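Local coordinates for outer membrane protein assembly factor BamA (Haemophilus ducreyi, PDB 4K3C) that probably takes part, within the Bam complex, in assembling and inserting beta-barrel proteins into the bacterial outer membrane, at residues A[323-328]-A[354-359]; A[365-370]-A[436-441]; A[456-461]-A[493-498]. One frame throughout, in Å; residues are numbered along the deposited sequence.

Interaction 1: A[323-328]-A[354-359]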
ATOM      1  N   TYR A 323      -3.374 -10.152  -3.667  1.00 79.43           N
ATOM      2  CA  TYR A 323      -2.479 -11.102  -3.019  1.00 80.01           C
ATOM      3  C   TYR A 323      -2.109 -12.248  -3.973  1.00 72.77           C
ATOM      4  O   TYR A 323      -2.869 -12.587  -4.885  1.00 69.85           O
ATOM      5  CB  TYR A 323      -3.068 -11.607  -1.698  1.00 84.72           C
ATOM      6  CG  TYR A 323      -4.262 -12.495  -1.867  1.00102.42           C
ATOM      7  CD1 TYR A 323      -4.108 -13.866  -2.000  1.00115.90           C
ATOM      8  CD2 TYR A 323      -5.548 -11.974  -1.898  1.00112.34           C
ATOM      9  CE1 TYR A 323      -5.201 -14.702  -2.167  1.00122.33           C
ATOM     10  CE2 TYR A 323      -6.653 -12.806  -2.057  1.00119.89           C
ATOM     11  CZ  TYR A 323      -6.466 -14.173  -2.187  1.00121.53           C
ATOM     12  OH  TYR A 323      -7.529 -15.026  -2.346  1.00120.25           O
ATOM     13  N   PHE A 324      -0.932 -12.828  -3.750  1.00 66.66           N
ATOM     14  CA  PHE A 324      -0.307 -13.796  -4.672  1.00 57.80           C
ATOM     15  C   PHE A 324      -0.112 -13.259  -6.090  1.00 50.25           C
ATOM     16  O   PHE A 324      -0.576 -13.870  -7.050  1.00 49.70           O
ATOM     17  CB  PHE A 324      -1.057 -15.139  -4.712  1.00 52.70           C
ATOM     18  CG  PHE A 324      -1.179 -15.810  -3.376  1.00 50.89           C
ATOM     19  CD1 PHE A 324      -0.320 -15.478  -2.325  1.00 49.39           C
ATOM     20  CD2 PHE A 324      -2.164 -16.758  -3.155  1.00 52.46           C
ATOM     21  CE1 PHE A 324      -0.435 -16.081  -1.078  1.00 43.19           C
ATOM     22  CE2 PHE A 324      -2.287 -17.374  -1.905  1.00 54.95           C
ATOM     23  CZ  PHE A 324      -1.416 -17.035  -0.867  1.00 50.99           C
ATOM     24  N   PRO A 325       0.596 -12.125  -6.228  1.00 50.86           N
ATOM     25  CA  PRO A 325       0.833 -11.586  -7.564  1.00 53.57           C
ATOM     26  C   PRO A 325       1.493 -12.658  -8.389  1.00 58.54           C
ATOM     27  O   PRO A 325       2.208 -13.492  -7.843  1.00 61.73           O
ATOM     28  CB  PRO A 325       1.839 -10.459  -7.319  1.00 57.00           C
ATOM     29  CG  PRO A 325       1.698 -10.122  -5.898  1.00 64.93           C
ATOM     30  CD  PRO A 325       1.390 -11.415  -5.216  1.00 60.00           C
ATOM     31  N   THR A 326       1.240 -12.656  -9.684  1.00 59.76           N
ATOM     32  CA  THR A 326       1.796 -13.686 -10.533  1.00 62.62           C
ATOM     33  C   THR A 326       2.756 -13.060 -11.550  1.00 64.27           C
ATOM     34  O   THR A 326       3.628 -13.734 -12.103  1.00 70.13           O
ATOM     35  CB  THR A 326       0.675 -14.551 -11.169  1.00 53.01           C
ATOM     36  OG1 THR A 326       1.240 -15.545 -12.029  1.00 62.42           O
ATOM     37  CG2 THR A 326      -0.338 -13.696 -11.934  1.00 45.77           C
ATOM     38  N   ALA A 327       2.610 -11.759 -11.762  1.00 55.55           N
ATOM     39  CA  ALA A 327       3.547 -11.019 -12.592  1.00 57.99           C
ATOM     40  C   ALA A 327       3.579  -9.543 -12.200  1.00 57.88           C
ATOM     41  O   ALA A 327       2.726  -9.067 -11.446  1.00 62.26           O
ATOM     42  CB  ALA A 327       3.205 -11.179 -14.061  1.00 54.24           C
ATOM     43  N   GLY A 328       4.571  -8.823 -12.708  1.00 49.29           N
ATOM     44  CA  GLY A 328       4.731  -7.426 -12.358  1.00 54.47           C
ATOM     45  C   GLY A 328       5.828  -7.269 -11.331  1.00 64.15           C
ATOM     46  O   GLY A 328       6.576  -8.214 -11.046  1.00 63.16           O
ATOM     47  N   SER A 354      10.333  -6.088  -5.114  1.00 47.61           N
ATOM     48  CA  SER A 354       9.837  -7.422  -5.207  1.00 57.38           C
ATOM     49  C   SER A 354       9.257  -7.492  -6.584  1.00 62.20           C
ATOM     50  O   SER A 354       8.614  -6.571  -7.013  1.00 51.74           O
ATOM     51  CB  SER A 354       8.787  -7.678  -4.163  1.00 49.51           C
ATOM     52  OG  SER A 354       7.635  -6.959  -4.486  1.00 52.38           O
ATOM     53  N   GLY A 355       9.545  -8.573  -7.285  1.00 62.51           N
ATOM     54  CA  GLY A 355       9.098  -8.790  -8.634  1.00 46.04           C
ATOM     55  C   GLY A 355       8.794 -10.234  -8.892  1.00 40.66           C
ATOM     56  O   GLY A 355       9.306 -11.115  -8.263  1.00 32.33           O
ATOM     57  N   TYR A 356       7.928 -10.450  -9.847  1.00 40.69           N
ATOM     58  CA  TYR A 356       7.416 -11.772 -10.178  1.00 41.25           C
ATOM     59  C   TYR A 356       7.491 -12.047 -11.683  1.00 47.98           C
ATOM     60  O   TYR A 356       7.079 -11.225 -12.505  1.00 59.57           O
ATOM     61  CB  TYR A 356       5.970 -11.936  -9.690  1.00 46.32           C
ATOM     62  CG  TYR A 356       5.785 -11.866  -8.188  1.00 53.78           C
ATOM     63  CD1 TYR A 356       5.941 -10.671  -7.506  1.00 53.77           C
ATOM     64  CD2 TYR A 356       5.417 -12.988  -7.459  1.00 60.70           C
ATOM     65  CE1 TYR A 356       5.772 -10.595  -6.139  1.00 49.45           C
ATOM     66  CE2 TYR A 356       5.237 -12.918  -6.086  1.00 60.59           C
ATOM     67  CZ  TYR A 356       5.419 -11.712  -5.435  1.00 51.18           C
ATOM     68  OH  TYR A 356       5.259 -11.616  -4.081  1.00 45.92           O
ATOM     69  N   ILE A 357       7.990 -13.228 -12.030  1.00 46.59           N
ATOM     70  CA  ILE A 357       8.131 -13.658 -13.414  1.00 55.42           C
ATOM     71  C   ILE A 357       7.428 -15.002 -13.624  1.00 57.05           C
ATOM     72  O   ILE A 357       7.759 -16.001 -12.973  1.00 58.49           O
ATOM     73  CB  ILE A 357       9.619 -13.813 -13.755  1.00 59.97           C
ATOM     74  CG1 ILE A 357      10.246 -12.445 -13.974  1.00 66.29           C
ATOM     75  CG2 ILE A 357       9.824 -14.708 -14.959  1.00 57.41           C
ATOM     76  CD1 ILE A 357      11.751 -12.510 -14.052  1.00 80.85           C
ATOM     77  N   PRO A 358       6.438 -15.033 -14.521  1.00 51.74           N
ATOM     78  CA  PRO A 358       5.763 -16.304 -14.786  1.00 49.52           C
ATOM     79  C   PRO A 358       6.460 -17.050 -15.919  1.00 48.22           C
ATOM     80  O   PRO A 358       6.936 -16.391 -16.855  1.00 49.52           O
ATOM     81  CB  PRO A 358       4.353 -15.859 -15.202  1.00 45.94           C
ATOM     82  CG  PRO A 358       4.553 -14.526 -15.831  1.00 44.89           C
ATOM     83  CD  PRO A 358       5.745 -13.888 -15.139  1.00 51.48           C
ATOM     84  N   LEU A 359       6.527 -18.382 -15.837  1.00 44.11           N
ATOM     85  CA  LEU A 359       7.213 -19.184 -16.858  1.00 51.31           C
ATOM     86  C   LEU A 359       6.193 -19.805 -17.811  1.00 58.08           C
ATOM     87  O   LEU A 359       6.513 -20.653 -18.649  1.00 45.42           O
ATOM     88  CB  LEU A 359       8.052 -20.286 -16.200  1.00 50.01           C
ATOM     89  CG  LEU A 359       9.125 -19.871 -15.190  1.00 52.30           C
ATOM     90  CD1 LEU A 359      10.100 -20.993 -14.866  1.00 47.61           C
ATOM     91  CD2 LEU A 359       9.865 -18.671 -15.709  1.00 60.44           C
TER
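Pro-325 lies flat over one face of the Tyr-356 ring. Its CB stands 4.0 Å from the centroid of that ring and only 7° off the normal, which meets the geometry of a CH-pi contact and puts CB over the centre. CG and CD spread from there toward the phenol end, with Pro-325 CD 4.0 Å from Tyr-356 CZ. CG of Tyr-356 is anti to the carbonyl carbon, beside its own backbone N (chi1 -64°), which starts the ring off on the side of Pro-325. A second apolar contact follows along the chain, where Ala-327 CB meets Pro-358 CD at 3.9 Å. The carbonyl oxygen of Thr-326, a polar atom, packs against the same proline ring, with Thr-326 O 3.7 Å from Pro-358 CD.

The backbone register is set at Gly-328, an antiparallel hydrogen-bonded pair with Tyr-356. Tyr-356 N donates to Gly-328 O at 2.9 Å and 164°, whereas the return bond, from Gly-328 N to Tyr-356 O, is long at 3.5 Å and weak. Ala-327 CA contributes a CA-H...O contact to that same Tyr-356 oxygen. Gly-328 has a positive phi, a conformation in which a CB would press on the preceding carbonyl oxygen. The pairing starts strand 328-338 against the end of strand 346-358 in the Omp85-family transmembrane barrel, where strand order and the position of the POTRA domains are consistent with a periplasmic rim.

Outside the pair, Asn-320 OD1 accepts from the backbone N atoms of both Thr-326 and Ala-327, tying down the backbone just after Pro-325. Arg-454 NH2 is hydrogen-bonded to Pro-325 O, and its side chain also touches Tyr-356. Val-366, Ala-368 and Lys-370 of the next strand pack against the tyrosine as well.

Interaction 2: A[365-370]-A[436-441]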
ATOM      1  N   TRP A 365       3.511 -21.627 -12.547  1.00 67.31           N
ATOM      2  CA  TRP A 365       4.935 -21.657 -12.223  1.00 56.99           C
ATOM      3  C   TRP A 365       5.543 -20.281 -12.386  1.00 59.68           C
ATOM      4  O   TRP A 365       5.718 -19.789 -13.515  1.00 65.19           O
ATOM      5  CB  TRP A 365       5.682 -22.615 -13.132  1.00 48.53           C
ATOM      6  CG  TRP A 365       5.267 -23.994 -13.004  1.00 42.42           C
ATOM      7  CD1 TRP A 365       4.140 -24.536 -13.499  1.00 43.97           C
ATOM      8  CD2 TRP A 365       5.989 -25.053 -12.365  1.00 71.21           C
ATOM      9  NE1 TRP A 365       4.092 -25.879 -13.206  1.00 86.46           N
ATOM     10  CE2 TRP A 365       5.218 -26.225 -12.511  1.00 43.36           C
ATOM     11  CE3 TRP A 365       7.208 -25.123 -11.677  1.00 40.73           C
ATOM     12  CZ2 TRP A 365       5.619 -27.461 -11.997  1.00 43.46           C
ATOM     13  CZ3 TRP A 365       7.604 -26.350 -11.159  1.00 46.39           C
ATOM     14  CH2 TRP A 365       6.807 -27.503 -11.323  1.00 47.76           C
ATOM     15  N   VAL A 366       5.893 -19.690 -11.250  1.00 51.67           N
ATOM     16  CA  VAL A 366       6.336 -18.309 -11.170  1.00 47.49           C
ATOM     17  C   VAL A 366       7.689 -18.311 -10.487  1.00 45.84           C
ATOM     18  O   VAL A 366       7.937 -19.158  -9.628  1.00 44.18           O
ATOM     19  CB  VAL A 366       5.329 -17.462 -10.347  1.00 37.29           C
ATOM     20  CG1 VAL A 366       5.907 -16.090  -9.989  1.00 36.21           C
ATOM     21  CG2 VAL A 366       4.047 -17.296 -11.112  1.00 38.62           C
ATOM     22  N   ILE A 367       8.577 -17.406 -10.898  1.00 39.42           N
ATOM     23  CA  ILE A 367       9.827 -17.199 -10.186  1.00 39.78           C
ATOM     24  C   ILE A 367       9.699 -15.848  -9.546  1.00 42.86           C
ATOM     25  O   ILE A 367       9.411 -14.881 -10.235  1.00 49.97           O
ATOM     26  CB  ILE A 367      11.075 -17.197 -11.119  1.00 48.44           C
ATOM     27  CG1 ILE A 367      11.329 -18.587 -11.680  1.00 52.03           C
ATOM     28  CG2 ILE A 367      12.328 -16.753 -10.361  1.00 44.63           C
ATOM     29  CD1 ILE A 367      12.724 -18.771 -12.168  1.00 50.85           C
ATOM     30  N   ALA A 368       9.891 -15.778  -8.234  1.00 49.47           N
ATOM     31  CA  ALA A 368       9.832 -14.500  -7.531  1.00 46.30           C
ATOM     32  C   ALA A 368      11.152 -14.191  -6.859  1.00 41.67           C
ATOM     33  O   ALA A 368      11.868 -15.088  -6.416  1.00 37.17           O
ATOM     34  CB  ALA A 368       8.716 -14.489  -6.521  1.00 44.61           C
ATOM     35  N   THR A 369      11.475 -12.904  -6.807  1.00 42.86           N
ATOM     36  CA  THR A 369      12.729 -12.440  -6.236  1.00 48.80           C
ATOM     37  C   THR A 369      12.418 -11.191  -5.429  1.00 41.28           C
ATOM     38  O   THR A 369      11.461 -10.497  -5.733  1.00 36.20           O
ATOM     39  CB  THR A 369      13.780 -12.115  -7.336  1.00 62.71           C
ATOM     40  OG1 THR A 369      13.435 -10.886  -7.991  1.00 62.35           O
ATOM     41  CG2 THR A 369      13.859 -13.249  -8.374  1.00 57.30           C
ATOM     42  N   LYS A 370      13.211 -10.933  -4.391  1.00 44.84           N
ATOM     43  CA  LYS A 370      13.008  -9.800  -3.479  1.00 46.10           C
ATOM     44  C   LYS A 370      14.382  -9.347  -3.009  1.00 50.49           C
ATOM     45  O   LYS A 370      15.281 -10.174  -2.797  1.00 44.13           O
ATOM     46  CB  LYS A 370      12.185 -10.222  -2.251  1.00 36.88           C
ATOM     47  CG  LYS A 370      10.822 -10.812  -2.572  1.00 47.07           C
ATOM     48  CD  LYS A 370      10.128 -11.365  -1.327  1.00 48.05           C
ATOM     49  CE  LYS A 370       8.623 -11.646  -1.581  1.00 64.32           C
ATOM     50  NZ  LYS A 370       8.300 -12.763  -2.542  1.00 60.02           N
ATOM     51  N   LEU A 436      15.075 -15.486  -3.441  1.00 39.28           N
ATOM     52  CA  LEU A 436      14.771 -16.021  -4.749  1.00 30.31           C
ATOM     53  C   LEU A 436      13.903 -17.232  -4.472  1.00 43.13           C
ATOM     54  O   LEU A 436      14.272 -18.081  -3.658  1.00 41.58           O
ATOM     55  CB  LEU A 436      16.077 -16.448  -5.415  1.00 32.42           C
ATOM     56  CG  LEU A 436      16.173 -16.810  -6.904  1.00 37.36           C
ATOM     57  CD1 LEU A 436      16.728 -18.220  -7.113  1.00 31.68           C
ATOM     58  CD2 LEU A 436      14.853 -16.618  -7.635  1.00 31.74           C
ATOM     59  N   GLU A 437      12.745 -17.317  -5.112  1.00 31.17           N
ATOM     60  CA  GLU A 437      11.914 -18.498  -4.914  1.00 43.62           C
ATOM     61  C   GLU A 437      11.198 -18.994  -6.144  1.00 47.99           C
ATOM     62  O   GLU A 437      10.781 -18.209  -6.988  1.00 53.77           O
ATOM     63  CB  GLU A 437      10.915 -18.326  -3.758  1.00 50.00           C
ATOM     64  CG  GLU A 437      10.068 -17.069  -3.726  1.00 49.92           C
ATOM     65  CD  GLU A 437       9.511 -16.785  -2.313  1.00 55.75           C
ATOM     66  OE1 GLU A 437       9.768 -15.666  -1.801  1.00 58.92           O
ATOM     67  OE2 GLU A 437       8.832 -17.671  -1.714  1.00 44.53           O
ATOM     68  N   LEU A 438      11.066 -20.315  -6.234  1.00 51.64           N
ATOM     69  CA  LEU A 438      10.222 -20.943  -7.246  1.00 50.27           C
ATOM     70  C   LEU A 438       8.852 -21.267  -6.659  1.00 44.35           C
ATOM     71  O   LEU A 438       8.729 -22.131  -5.804  1.00 42.21           O
ATOM     72  CB  LEU A 438      10.844 -22.246  -7.766  1.00 42.87           C
ATOM     73  CG  LEU A 438      10.618 -22.585  -9.244  1.00 40.41           C
ATOM     74  CD1 LEU A 438      10.407 -24.047  -9.402  1.00 36.93           C
ATOM     75  CD2 LEU A 438       9.469 -21.817  -9.868  1.00 52.38           C
ATOM     76  N   ILE A 439       7.827 -20.575  -7.138  1.00 45.06           N
ATOM     77  CA  ILE A 439       6.453 -20.899  -6.797  1.00 47.97           C
ATOM     78  C   ILE A 439       5.939 -21.995  -7.701  1.00 43.93           C
ATOM     79  O   ILE A 439       5.800 -21.805  -8.899  1.00 54.92           O
ATOM     80  CB  ILE A 439       5.565 -19.709  -7.051  1.00 35.86           C
ATOM     81  CG1 ILE A 439       5.987 -18.559  -6.156  1.00 34.61           C
ATOM     82  CG2 ILE A 439       4.148 -20.073  -6.824  1.00 36.74           C
ATOM     83  CD1 ILE A 439       5.353 -17.277  -6.550  1.00 34.62           C
ATOM     84  N   ILE A 440       5.643 -23.151  -7.140  1.00 42.14           N
ATOM     85  CA  ILE A 440       5.121 -24.229  -7.959  1.00 54.32           C
ATOM     86  C   ILE A 440       3.665 -24.470  -7.566  1.00 59.13           C
ATOM     87  O   ILE A 440       3.226 -24.020  -6.511  1.00 62.19           O
ATOM     88  CB  ILE A 440       5.981 -25.513  -7.817  1.00 53.16           C
ATOM     89  CG1 ILE A 440       5.583 -26.302  -6.562  1.00 51.46           C
ATOM     90  CG2 ILE A 440       7.454 -25.156  -7.789  1.00 44.97           C
ATOM     91  CD1 ILE A 440       6.236 -25.794  -5.288  1.00 56.58           C
ATOM     92  N   PRO A 441       2.895 -25.145  -8.431  1.00 60.62           N
ATOM     93  CA  PRO A 441       1.506 -25.456  -8.078  1.00 58.33           C
ATOM     94  C   PRO A 441       1.436 -26.281  -6.802  1.00 68.18           C
ATOM     95  O   PRO A 441       2.304 -27.143  -6.598  1.00 71.77           O
ATOM     96  CB  PRO A 441       1.041 -26.305  -9.258  1.00 54.66           C
ATOM     97  CG  PRO A 441       1.882 -25.837 -10.402  1.00 49.40           C
ATOM     98  CD  PRO A 441       3.217 -25.544  -9.814  1.00 55.63           C
TER
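Trp-365 receives Pro-441 and Ile-440 on one face of its indole. Pro-441 CD sits 3.6 Å from the centroid of the five-membered ring of Trp-365, 18° off the normal, while Ile-440 CB is 4.1 Å from the centroid of the six-membered ring; both are CH-pi contacts. Leu-438 CD1 approaches the same indole differently, at the edge near CZ3. CG of Trp-365 is anti to the carbonyl carbon, beside the backbone N (chi1 -63°), and from there the indole reaches segment 436-441, although its CB does not point there. The proline crosses it at about a right angle.

Backbone bonds form a regular antiparallel ladder. Val-366 and Ile-439 are joined by two, as are Ala-368 and Glu-437, where Ala-368 N reaches Glu-437 O at 2.9 Å and Glu-437 N reaches Ala-368 O at 2.7 Å. Between these pairs Ile-367 faces Leu-438 without such bonds. The ladder joins two neighbouring strands of the Omp85-type barrel wall, strand 366-378 and strand 430-440, the segment axes at 157°; between the two strands the chain makes the long loop that carries Arg-399.

Apolar packing divides by face. Beside Ala-368, Val-366 and Ile-439 point the same way side by side, Val-366 CG1 meeting Ile-439 CD1 at 3.7 Å. On the other face, Leu-436 CD2 touches both Ile-367 CG2 (3.7 Å) and Thr-369 CG2, in crossing contacts.

The charged contact is a salt bridge, weak as a hydrogen bond, between Lys-370 NZ and Glu-437 OE1 at 3.3 Å. The lysine chain bends only at its last torsion. Glu-437 OE2 is hydrogen-bonded to Ser-456 OG, and OE1 also makes a long, weak ion pair with Arg-399.

Interaction 3: A[456-461]-A[493-498]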
ATOM      1  N   SER A 456       5.993 -22.878  -2.468  1.00 36.79           N
ATOM      2  CA  SER A 456       7.213 -22.373  -3.078  1.00 35.63           C
ATOM      3  C   SER A 456       8.463 -22.977  -2.464  1.00 41.19           C
ATOM      4  O   SER A 456       8.410 -23.582  -1.399  1.00 51.88           O
ATOM      5  CB  SER A 456       7.277 -20.856  -2.942  1.00 42.29           C
ATOM      6  OG  SER A 456       7.244 -20.466  -1.579  1.00 41.59           O
ATOM      7  N   VAL A 457       9.586 -22.806  -3.146  1.00 39.11           N
ATOM      8  CA  VAL A 457      10.876 -23.249  -2.645  1.00 33.43           C
ATOM      9  C   VAL A 457      11.815 -22.089  -2.844  1.00 41.76           C
ATOM     10  O   VAL A 457      11.818 -21.466  -3.911  1.00 48.55           O
ATOM     11  CB  VAL A 457      11.385 -24.473  -3.407  1.00 42.53           C
ATOM     12  CG1 VAL A 457      12.855 -24.708  -3.118  1.00 42.71           C
ATOM     13  CG2 VAL A 457      10.544 -25.705  -3.038  1.00 38.63           C
ATOM     14  N   PHE A 458      12.598 -21.769  -1.821  1.00 36.21           N
ATOM     15  CA  PHE A 458      13.223 -20.449  -1.788  1.00 41.14           C
ATOM     16  C   PHE A 458      14.673 -20.531  -1.338  1.00 43.12           C
ATOM     17  O   PHE A 458      15.115 -21.550  -0.774  1.00 38.11           O
ATOM     18  CB  PHE A 458      12.428 -19.481  -0.867  1.00 30.73           C
ATOM     19  CG  PHE A 458      12.471 -19.873   0.573  1.00 42.44           C
ATOM     20  CD1 PHE A 458      13.497 -19.438   1.392  1.00 39.16           C
ATOM     21  CD2 PHE A 458      11.516 -20.718   1.104  1.00 49.04           C
ATOM     22  CE1 PHE A 458      13.568 -19.833   2.703  1.00 40.69           C
ATOM     23  CE2 PHE A 458      11.577 -21.107   2.428  1.00 52.23           C
ATOM     24  CZ  PHE A 458      12.608 -20.661   3.225  1.00 47.15           C
ATOM     25  N   VAL A 459      15.398 -19.442  -1.590  1.00 30.46           N
ATOM     26  CA  VAL A 459      16.690 -19.208  -0.963  1.00 35.88           C
ATOM     27  C   VAL A 459      16.692 -17.781  -0.428  1.00 38.57           C
ATOM     28  O   VAL A 459      16.551 -16.820  -1.193  1.00 44.23           O
ATOM     29  CB  VAL A 459      17.875 -19.426  -1.943  1.00 46.83           C
ATOM     30  CG1 VAL A 459      19.144 -18.777  -1.403  1.00 30.17           C
ATOM     31  CG2 VAL A 459      18.094 -20.909  -2.189  1.00 31.03           C
ATOM     32  N   ASP A 460      16.810 -17.633   0.884  1.00 41.89           N
ATOM     33  CA  ASP A 460      16.911 -16.293   1.462  1.00 42.66           C
ATOM     34  C   ASP A 460      18.374 -16.085   1.810  1.00 41.11           C
ATOM     35  O   ASP A 460      19.122 -17.046   1.997  1.00 38.32           O
ATOM     36  CB  ASP A 460      16.046 -16.131   2.728  1.00 44.83           C
ATOM     37  CG  ASP A 460      14.538 -16.173   2.451  1.00 47.90           C
ATOM     38  OD1 ASP A 460      14.123 -16.228   1.281  1.00 51.48           O
ATOM     39  OD2 ASP A 460      13.752 -16.129   3.423  1.00 53.16           O
ATOM     40  N   ALA A 461      18.781 -14.827   1.898  1.00 45.47           N
ATOM     41  CA  ALA A 461      20.152 -14.475   2.244  1.00 43.78           C
ATOM     42  C   ALA A 461      20.183 -13.024   2.701  1.00 43.64           C
ATOM     43  O   ALA A 461      19.544 -12.156   2.092  1.00 41.45           O
ATOM     44  CB  ALA A 461      21.082 -14.689   1.063  1.00 31.60           C
ATOM     45  N   GLY A 493      14.483 -23.322   1.708  1.00 33.09           N
ATOM     46  CA  GLY A 493      13.372 -24.058   2.272  1.00 39.25           C
ATOM     47  C   GLY A 493      12.137 -24.214   1.428  1.00 32.97           C
ATOM     48  O   GLY A 493      12.109 -23.827   0.261  1.00 34.93           O
ATOM     49  N   ILE A 494      11.136 -24.835   2.036  1.00 33.57           N
ATOM     50  CA  ILE A 494       9.765 -24.871   1.534  1.00 52.82           C
ATOM     51  C   ILE A 494       8.971 -23.795   2.261  1.00 41.67           C
ATOM     52  O   ILE A 494       9.296 -23.408   3.380  1.00 33.83           O
ATOM     53  CB  ILE A 494       9.081 -26.218   1.840  1.00 54.87           C
ATOM     54  CG1 ILE A 494      10.037 -27.368   1.551  1.00 69.23           C
ATOM     55  CG2 ILE A 494       7.813 -26.401   1.012  1.00 44.83           C
ATOM     56  CD1 ILE A 494      10.436 -27.461   0.112  1.00 73.00           C
ATOM     57  N   ALA A 495       7.917 -23.320   1.627  1.00 42.19           N
ATOM     58  CA  ALA A 495       7.121 -22.269   2.214  1.00 52.24           C
ATOM     59  C   ALA A 495       5.709 -22.444   1.703  1.00 60.28           C
ATOM     60  O   ALA A 495       5.479 -22.540   0.497  1.00 68.18           O
ATOM     61  CB  ALA A 495       7.683 -20.908   1.834  1.00 32.29           C
ATOM     62  N   LEU A 496       4.760 -22.528   2.625  1.00 60.85           N
ATOM     63  CA  LEU A 496       3.364 -22.662   2.249  1.00 54.31           C
ATOM     64  C   LEU A 496       2.666 -21.428   2.719  1.00 52.15           C
ATOM     65  O   LEU A 496       2.936 -20.940   3.812  1.00 63.53           O
ATOM     66  CB  LEU A 496       2.719 -23.879   2.916  1.00 51.36           C
ATOM     67  CG  LEU A 496       1.391 -24.324   2.285  1.00 55.75           C
ATOM     68  CD1 LEU A 496       1.235 -25.839   2.349  1.00 47.16           C
ATOM     69  CD2 LEU A 496       0.185 -23.632   2.926  1.00 64.74           C
ATOM     70  N   GLN A 497       1.773 -20.898   1.908  1.00 43.70           N
ATOM     71  CA  GLN A 497       0.845 -19.948   2.475  1.00 48.81           C
ATOM     72  C   GLN A 497      -0.558 -20.137   1.958  1.00 55.76           C
ATOM     73  O   GLN A 497      -0.764 -20.648   0.861  1.00 61.67           O
ATOM     74  CB  GLN A 497       1.326 -18.506   2.346  1.00 39.59           C
ATOM     75  CG  GLN A 497       1.578 -18.007   0.979  1.00 46.17           C
ATOM     76  CD  GLN A 497       2.580 -16.872   1.013  1.00 55.15           C
ATOM     77  OE1 GLN A 497       3.515 -16.894   1.814  1.00 53.86           O
ATOM     78  NE2 GLN A 497       2.391 -15.873   0.157  1.00 55.66           N
ATOM     79  N   TRP A 498      -1.525 -19.765   2.783  1.00 57.30           N
ATOM     80  CA  TRP A 498      -2.889 -19.773   2.316  1.00 65.76           C
ATOM     81  C   TRP A 498      -3.835 -18.770   2.978  1.00 72.15           C
ATOM     82  O   TRP A 498      -3.747 -18.470   4.173  1.00 71.04           O
ATOM     83  CB  TRP A 498      -3.446 -21.210   2.186  1.00 70.63           C
ATOM     84  CG  TRP A 498      -4.155 -21.817   3.338  1.00 68.53           C
ATOM     85  CD1 TRP A 498      -3.608 -22.251   4.507  1.00 78.57           C
ATOM     86  CD2 TRP A 498      -5.545 -22.149   3.396  1.00 63.48           C
ATOM     87  NE1 TRP A 498      -4.583 -22.800   5.313  1.00 81.75           N
ATOM     88  CE2 TRP A 498      -5.781 -22.749   4.654  1.00 67.72           C
ATOM     89  CE3 TRP A 498      -6.616 -21.976   2.517  1.00 60.04           C
ATOM     90  CZ2 TRP A 498      -7.034 -23.177   5.054  1.00 56.53           C
ATOM     91  CZ3 TRP A 498      -7.857 -22.406   2.910  1.00 68.74           C
ATOM     92  CH2 TRP A 498      -8.060 -22.993   4.175  1.00 68.84           C
TER
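Phe-458 lays its ring over Gly-493, so that a flat aromatic face covers peptide backbone. Gly-493 N is 3.5 Å above the ring plane and over its centre, and Gly-493 CA lies 3.6 Å from Phe-458 CZ. CG stands between the backbone N and the carbonyl carbon (chi1 66°), on the side of the neighbouring strand, and the ring from there lies over Gly-493. The ring edge runs on past the glycine, where Ile-494 O lies in its plane 3.4 Å from Phe-458 CE2. Ala-495 CB approaches obliquely, 3.9 Å from Phe-458 CD2. Ala-495 CB also meets Ser-456 OG at 3.5 Å.

On the reverse face of the sheet Val-457 and Ile-494 cross, Val-457 CG2 touching Ile-494 CD1 at 3.6 Å; both are on the surface, as expected of residues facing lipid. Four backbone bonds hold the register, two between Ser-456 and Ala-495 and two between Phe-458 and Gly-493, of which Phe-458 N to Gly-493 O measures 3.0 Å at 152°. The segment axes diverge strongly from antiparallel, at 129°.

Arg-399 adds a cation-pi contact to Phe-458 and a salt bridge to Asp-460, anchoring its loop on this strand. The sequence around Arg-399 fits the RGF/Y motif of the Omp85 family, whose loop folds back into the barrel lumen. An aromatic ring folded over a cross-strand glycine in antiparallel sheet is the arrangement known as aromatic rescue of glycine, found here on the inner face of a transmembrane beta-barrel wall.

From the N terminus, interaction 1 comes first and closes the short span holding strand 328-338 and its return in strand 346-358. After the short loop 359-365, interaction 2 opens and spans the long excursion that includes Arg-399. Interaction 3 follows, closing the loop between strands 453-465 and 489-500. The three are in series, neither nested nor crossed. They are also neighbours across the barrel wall: Ile-357 O lies 2.6 Å from Ile-367 N between interactions 1 and 2, and Leu-438 N lies 2.7 Å from Val-457 O between 2 and 3, both probable hydrogen bonds. Phe-324 and Gln-497 also pack together, linking interactions 1 and 3.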